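PDB 6T7J: carbon monoxide dehydrogenase from Thermococcus sp. AM4, which catalyses the reversible oxidation of carbon monoxide to carbon dioxide with an external electron acceptor, although this form lacks the nickel of its active-site cluster. Local coordinates for the interface of chains A and B. Numbering follows the deposited sequence. Chains: chain A/B, Carbon monoxide dehydrogenase.

Contact 1: the interface of chains A and B. Residues chain A 94, 98, 194, 197-198, 201; chain B 197-198, 201.
Helix 193-203 of chain A crosses its own copy in chain B, with A:Met201 touching B:Met201 and A:Val197 facing B:Cys198, while helix 81-115 of chain A brings A:Ala98 against the same B helix. From residue 197 to residue 201, the C-alpha directions show that the two short helices cross at roughly a right angle.

The two methionines come tip to tip across the two-fold relation, SD of A:Met201 lying 3.5 Å from SD of B:Met201. Each side chain bends at chi2 (-42°) and chi3 (-68°), which turns the sulfur and the terminal methyl towards the partner; the methyl CE of A:Met201 is 3.7 Å from SD of B:Met201, and the reciprocal pair matches it. The sulfurs and methyls thus interlock by van der Waals contact.

The valines work in a crosswise manner. Branch CG1 of A:Val197 packs 3.9 Å from CA of B:Cys198, and CG1 of B:Val197 does the same to A:Cys198. Branch CG2 of A:Val197 turns instead towards its own subunit, 3.6 Å from the backbone O of A:Ala94, so its two methyls serve different neighbours, CG1 the partner chain and CG2 helix 81-115 of its own chain.

Around B:Cys198 the packing is with the long helix. SG is swung away from the backbone N (chi1 161°) and reaches the methyl CB of A:Ala98 at 3.6 Å. That methyl also lies 3.3 Å from the backbone O of B:Cys198 and 3.7 Å from CB of B:Met201, a close fit suited to a small residue. The carboxylate oxygen OD1 of A:Asp194 flanks the thiol, SG of B:Cys198 being 3.7 Å away. This mainly apolar helix crossing is likely to contribute to holding the two subunits in register in the homodimer characteristic of the family.

Contact 2: the interface of chains A and B. Residues chain A 95, 98-99, 102, 341-342, 365; chain B 202, 205.
B:His202, near the end of helix 193-203, inserts its imidazole between helix 81-115 and two loop stretches of chain A, meeting A:Asp102, A:Ala99, A:Tyr341, A:Gln342 and A:Lys365. The protein belongs to the prismane/CO dehydrogenase family, whose CO dehydrogenases are homodimers. The partner hides 94 Å² of this histidine, well over half of the 152 Å² summed for the patch.

Polar contacts address both ring nitrogens. ND1 of B:His202 donates to the carboxylate OD2 of A:Asp102 at 2.9 Å, with 150° at the hydrogen. The acceptor uses its anti lone pair, away from OD1, and lies slightly out of the imidazole plane. At the other ring nitrogen, the amide NE2 of A:Gln342 is 3.2 Å from NE2 of B:His202, and an amide N-H could donate to this ring nitrogen. The amide sits well above the imidazole plane, on the A:Ala99 side, so any such hydrogen bond would reach the nitrogen well off the ring plane and is probably weak.

Aromatic contact comes from A:Tyr341. The histidine presents an edge to the phenol face, the planes 81° apart and CE1 of B:His202 lying 3.8 Å above the ring centre.

Apolar packing adds further contacts. One face of the imidazole rests on helix 81-115, with CA of A:Ala99 3.5 Å from CD2 of B:His202. The A:Gln342 methylene CG lies in the ring plane at the edge, 3.6 Å from NE2 of B:His202. At the ND1-CE1 edge, CE of A:Lys365 approaches CE1 of B:His202 at 3.9 Å, using its aliphatic stem.

With CG trans to the backbone N (chi1 174°), the B:His202 ring points into chain A. With an alanine here, the carboxylate of A:Asp102 would probably lose its cross-subunit donor and the face of A:Tyr341 its packing partner.

Contact 1: the interface of chains A and B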
ATOM      1  N   ALA A  94      -4.778   0.573   4.705  1.00 44.90           N
ATOM      2  CA  ALA A  94      -3.789  -0.335   4.137  1.00 40.80           C
ATOM      3  C   ALA A  94      -2.474  -0.263   4.897  1.00 42.73           C
ATOM      4  O   ALA A  94      -1.883  -1.297   5.223  1.00 42.28           O
ATOM      5  CB  ALA A  94      -3.569  -0.013   2.659  1.00 44.00           C
ATOM      6  N   ALA A  98      -0.854  -3.153   7.163  1.00 43.28           N
ATOM      7  CA  ALA A  98       0.459  -3.633   6.745  1.00 43.23           C
ATOM      8  C   ALA A  98       1.454  -3.626   7.899  1.00 44.95           C
ATOM      9  O   ALA A  98       2.251  -4.560   8.043  1.00 47.06           O
ATOM     10  CB  ALA A  98       0.981  -2.782   5.589  1.00 39.99           C
ATOM     11  N   ASP A 194      -1.930  -9.896   3.063  1.00 45.94           N
ATOM     12  CA  ASP A 194      -1.135  -9.147   2.097  1.00 44.92           C
ATOM     13  C   ASP A 194      -1.926  -8.871   0.827  1.00 44.30           C
ATOM     14  O   ASP A 194      -1.771  -7.803   0.220  1.00 45.43           O
ATOM     15  CB  ASP A 194       0.153  -9.905   1.774  1.00 44.26           C
ATOM     16  CG  ASP A 194       1.072 -10.036   2.977  1.00 51.55           C
ATOM     17  OD1 ASP A 194       0.789  -9.408   4.019  1.00 47.43           O
ATOM     18  OD2 ASP A 194       2.081 -10.769   2.880  1.00 59.54           O
ATOM     19  N   VAL A 197      -4.125  -5.797   1.592  1.00 43.64           N
ATOM     20  CA  VAL A 197      -3.337  -4.564   1.528  1.00 40.99           C
ATOM     21  C   VAL A 197      -3.056  -4.185   0.075  1.00 47.32           C
ATOM     22  O   VAL A 197      -3.249  -3.032  -0.344  1.00 46.95           O
ATOM     23  CB  VAL A 197      -2.032  -4.716   2.333  1.00 43.86           C
ATOM     24  CG1 VAL A 197      -1.020  -3.651   1.922  1.00 44.11           C
ATOM     25  CG2 VAL A 197      -2.313  -4.640   3.827  1.00 40.22           C
ATOM     26  N   CYS A 198      -2.605  -5.161  -0.718  1.00 44.31           N
ATOM     27  CA  CYS A 198      -2.257  -4.884  -2.106  1.00 39.23           C
ATOM     28  C   CYS A 198      -3.484  -4.481  -2.916  1.00 48.05           C
ATOM     29  O   CYS A 198      -3.395  -3.625  -3.804  1.00 41.68           O
ATOM     30  CB  CYS A 198      -1.565  -6.106  -2.710  1.00 43.65           C
ATOM     31  SG  CYS A 198      -1.545  -6.179  -4.503  1.00 51.14           S
ATOM     32  N   MET A 201      -4.111  -0.887  -2.285  1.00 45.48           N
ATOM     33  CA  MET A 201      -3.183  -0.086  -3.087  1.00 38.60           C
ATOM     34  C   MET A 201      -3.568  -0.077  -4.564  1.00 45.36           C
ATOM     35  O   MET A 201      -3.280   0.892  -5.276  1.00 45.89           O
ATOM     36  CB  MET A 201      -1.750  -0.589  -2.908  1.00 40.04           C
ATOM     37  CG  MET A 201      -1.182  -0.333  -1.518  1.00 43.03           C
ATOM     38  SD  MET A 201      -1.607   1.305  -0.884  1.00 44.51           S
ATOM     39  CE  MET A 201      -0.651   2.354  -1.984  1.00 41.58           C
TER
ATOM     40  N   VAL B 197       4.693  -5.353  -1.573  1.00 43.64           N
ATOM     41  CA  VAL B 197       3.785  -4.206  -1.513  1.00 40.99           C
ATOM     42  C   VAL B 197       3.466  -3.853  -0.062  1.00 47.32           C
ATOM     43  O   VAL B 197       3.540  -2.684   0.354  1.00 46.95           O
ATOM     44  CB  VAL B 197       2.502  -4.493  -2.317  1.00 43.86           C
ATOM     45  CG1 VAL B 197       1.387  -3.535  -1.910  1.00 44.11           C
ATOM     46  CG2 VAL B 197       2.774  -4.393  -3.812  1.00 40.22           C
ATOM     47  N   CYS B 198       3.117  -4.867   0.735  1.00 44.31           N
ATOM     48  CA  CYS B 198       2.742  -4.622   2.122  1.00 39.23           C
ATOM     49  C   CYS B 198       3.922  -4.093   2.931  1.00 48.05           C
ATOM     50  O   CYS B 198       3.746  -3.247   3.816  1.00 41.68           O
ATOM     51  CB  CYS B 198       2.178  -5.906   2.731  1.00 43.65           C
ATOM     52  SG  CYS B 198       2.165  -5.974   4.523  1.00 51.14           S
ATOM     53  N   MET B 201       4.180  -0.456   2.288  1.00 45.48           N
ATOM     54  CA  MET B 201       3.175   0.249   3.086  1.00 38.60           C
ATOM     55  C   MET B 201       3.557   0.302   4.564  1.00 45.36           C
ATOM     56  O   MET B 201       3.171   1.239   5.273  1.00 45.89           O
ATOM     57  CB  MET B 201       1.801  -0.398   2.909  1.00 40.04           C
ATOM     58  CG  MET B 201       1.209  -0.206   1.519  1.00 43.03           C
ATOM     59  SD  MET B 201       1.465   1.465   0.880  1.00 44.51           S
ATOM     60  CE  MET B 201       0.408   2.415   1.976  1.00 41.58           C
TER

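Contact 2: the interface of chains A and B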
ATOM      1  N   ALA A  95      -2.008   0.951   5.206  1.00 35.30           N
ATOM      2  CA  ALA A  95      -0.725   1.091   5.890  1.00 41.55           C
ATOM      3  C   ALA A  95      -0.783   0.551   7.316  1.00 41.94           C
ATOM      4  O   ALA A  95       0.165  -0.097   7.781  1.00 36.52           O
ATOM      5  CB  ALA A  95      -0.285   2.553   5.883  1.00 40.03           C
ATOM      6  N   ALA A  98      -0.854  -3.153   7.163  1.00 43.28           N
ATOM      7  CA  ALA A  98       0.459  -3.633   6.745  1.00 43.23           C
ATOM      8  C   ALA A  98       1.454  -3.626   7.899  1.00 44.95           C
ATOM      9  O   ALA A  98       2.251  -4.560   8.043  1.00 47.06           O
ATOM     10  CB  ALA A  98       0.981  -2.782   5.589  1.00 39.99           C
ATOM     11  N   ALA A  99       1.442  -2.572   8.716  1.00 42.02           N
ATOM     12  CA  ALA A  99       2.326  -2.536   9.875  1.00 41.48           C
ATOM     13  C   ALA A  99       2.041  -3.705  10.812  1.00 44.49           C
ATOM     14  O   ALA A  99       2.958  -4.441  11.217  1.00 45.18           O
ATOM     15  CB  ALA A  99       2.173  -1.203  10.608  1.00 45.25           C
ATOM     16  N   ASP A 102       3.205  -7.049   9.173  1.00 45.88           N
ATOM     17  CA  ASP A 102       4.645  -7.300   9.197  1.00 45.14           C
ATOM     18  C   ASP A 102       5.114  -7.656  10.604  1.00 47.51           C
ATOM     19  O   ASP A 102       5.988  -8.519  10.777  1.00 47.91           O
ATOM     20  CB  ASP A 102       5.399  -6.084   8.662  1.00 48.41           C
ATOM     21  CG  ASP A 102       6.005  -6.329   7.288  1.00 50.85           C
ATOM     22  OD1 ASP A 102       5.729  -7.394   6.694  1.00 49.34           O
ATOM     23  OD2 ASP A 102       6.760  -5.460   6.803  1.00 49.64           O
ATOM     24  N   TYR A 341      10.789  -0.957  15.069  1.00 50.12           N
ATOM     25  CA  TYR A 341      10.034  -0.206  14.074  1.00 51.29           C
ATOM     26  C   TYR A 341       8.727   0.298  14.676  1.00 50.31           C
ATOM     27  O   TYR A 341       8.341  -0.074  15.787  1.00 47.43           O
ATOM     28  CB  TYR A 341       9.769  -1.039  12.811  1.00 51.36           C
ATOM     29  CG  TYR A 341       9.277  -2.458  13.025  1.00 54.18           C
ATOM     30  CD1 TYR A 341       8.182  -2.730  13.837  1.00 52.78           C
ATOM     31  CD2 TYR A 341       9.892  -3.524  12.379  1.00 52.15           C
ATOM     32  CE1 TYR A 341       7.729  -4.025  14.016  1.00 51.70           C
ATOM     33  CE2 TYR A 341       9.446  -4.820  12.551  1.00 50.42           C
ATOM     34  CZ  TYR A 341       8.366  -5.065  13.370  1.00 50.19           C
ATOM     35  OH  TYR A 341       7.924  -6.356  13.540  1.00 53.10           O
ATOM     36  N   GLN A 342       8.061   1.170  13.909  1.00 53.77           N
ATOM     37  CA  GLN A 342       6.738   1.726  14.190  1.00 49.00           C
ATOM     38  C   GLN A 342       6.762   2.772  15.300  1.00 47.60           C
ATOM     39  O   GLN A 342       7.127   2.481  16.444  1.00 49.03           O
ATOM     40  CB  GLN A 342       5.739   0.613  14.519  1.00 48.49           C
ATOM     41  CG  GLN A 342       5.374  -0.243  13.317  1.00 45.94           C
ATOM     42  CD  GLN A 342       4.531  -1.440  13.690  1.00 51.26           C
ATOM     43  OE1 GLN A 342       3.755  -1.392  14.644  1.00 51.24           O
ATOM     44  NE2 GLN A 342       4.682  -2.528  12.940  1.00 49.48           N
ATOM     45  N   LYS A 365      13.955  -3.175   8.600  1.00 47.33           N
ATOM     46  CA  LYS A 365      12.885  -2.305   8.134  1.00 48.03           C
ATOM     47  C   LYS A 365      12.809  -0.997   8.912  1.00 51.63           C
ATOM     48  O   LYS A 365      11.979  -0.144   8.582  1.00 50.71           O
ATOM     49  CB  LYS A 365      11.540  -3.037   8.208  1.00 44.75           C
ATOM     50  CG  LYS A 365      11.451  -4.254   7.301  1.00 38.88           C
ATOM     51  CD  LYS A 365      10.069  -4.875   7.337  1.00 39.44           C
ATOM     52  CE  LYS A 365       9.775  -5.506   8.690  1.00 53.29           C
ATOM     53  NZ  LYS A 365      10.625  -6.705   8.952  1.00 49.85           N
TER
ATOM     54  N   HIS B 202       4.317  -0.687   5.042  1.00 44.16           N
ATOM     55  CA  HIS B 202       4.780  -0.674   6.429  1.00 43.02           C
ATOM     56  C   HIS B 202       5.966   0.269   6.624  1.00 40.37           C
ATOM     57  O   HIS B 202       6.019   1.001   7.618  1.00 42.03           O
ATOM     58  CB  HIS B 202       5.147  -2.093   6.874  1.00 44.52           C
ATOM     59  CG  HIS B 202       5.759  -2.166   8.241  1.00 45.00           C
ATOM     60  ND1 HIS B 202       6.703  -3.109   8.583  1.00 43.66           N
ATOM     61  CD2 HIS B 202       5.559  -1.415   9.350  1.00 46.28           C
ATOM     62  CE1 HIS B 202       7.061  -2.937   9.843  1.00 47.17           C
ATOM     63  NE2 HIS B 202       6.382  -1.913  10.332  1.00 47.75           N
ATOM     64  N   HIS B 205       5.004   3.860   6.844  1.00 43.69           N
ATOM     65  CA  HIS B 205       4.251   4.190   8.046  1.00 46.50           C
ATOM     66  C   HIS B 205       5.091   5.076   8.957  1.00 47.56           C
ATOM     67  O   HIS B 205       6.326   5.011   8.949  1.00 42.57           O
ATOM     68  CB  HIS B 205       3.843   2.903   8.768  1.00 41.40           C
ATOM     69  CG  HIS B 205       2.874   3.106   9.889  1.00 39.42           C
ATOM     70  ND1 HIS B 205       3.254   3.589  11.123  1.00 43.29           N
ATOM     71  CD2 HIS B 205       1.545   2.862   9.974  1.00 40.92           C
ATOM     72  CE1 HIS B 205       2.198   3.649  11.913  1.00 44.60           C
ATOM     73  NE2 HIS B 205       1.148   3.212  11.241  1.00 42.14           N
TER

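The C-alpha centres of contact 1 and contact 2 lie about 10 Å apart, and A:Ala98 belongs to both. Each uses helix 81-115 of chain A and helix 193-203 of chain B, so they are successive stretches of one continuous seam. Contact 1 sits where the short helices cross around the two-fold relation; contact 2 extends outwards from it to the loops of chain A. Movement of either helix would therefore be likely to disturb both. Because contact 1 lies about the two-fold, its methionine pair is its own twin, whereas contact 2 recurs with the chains exchanged on the other side.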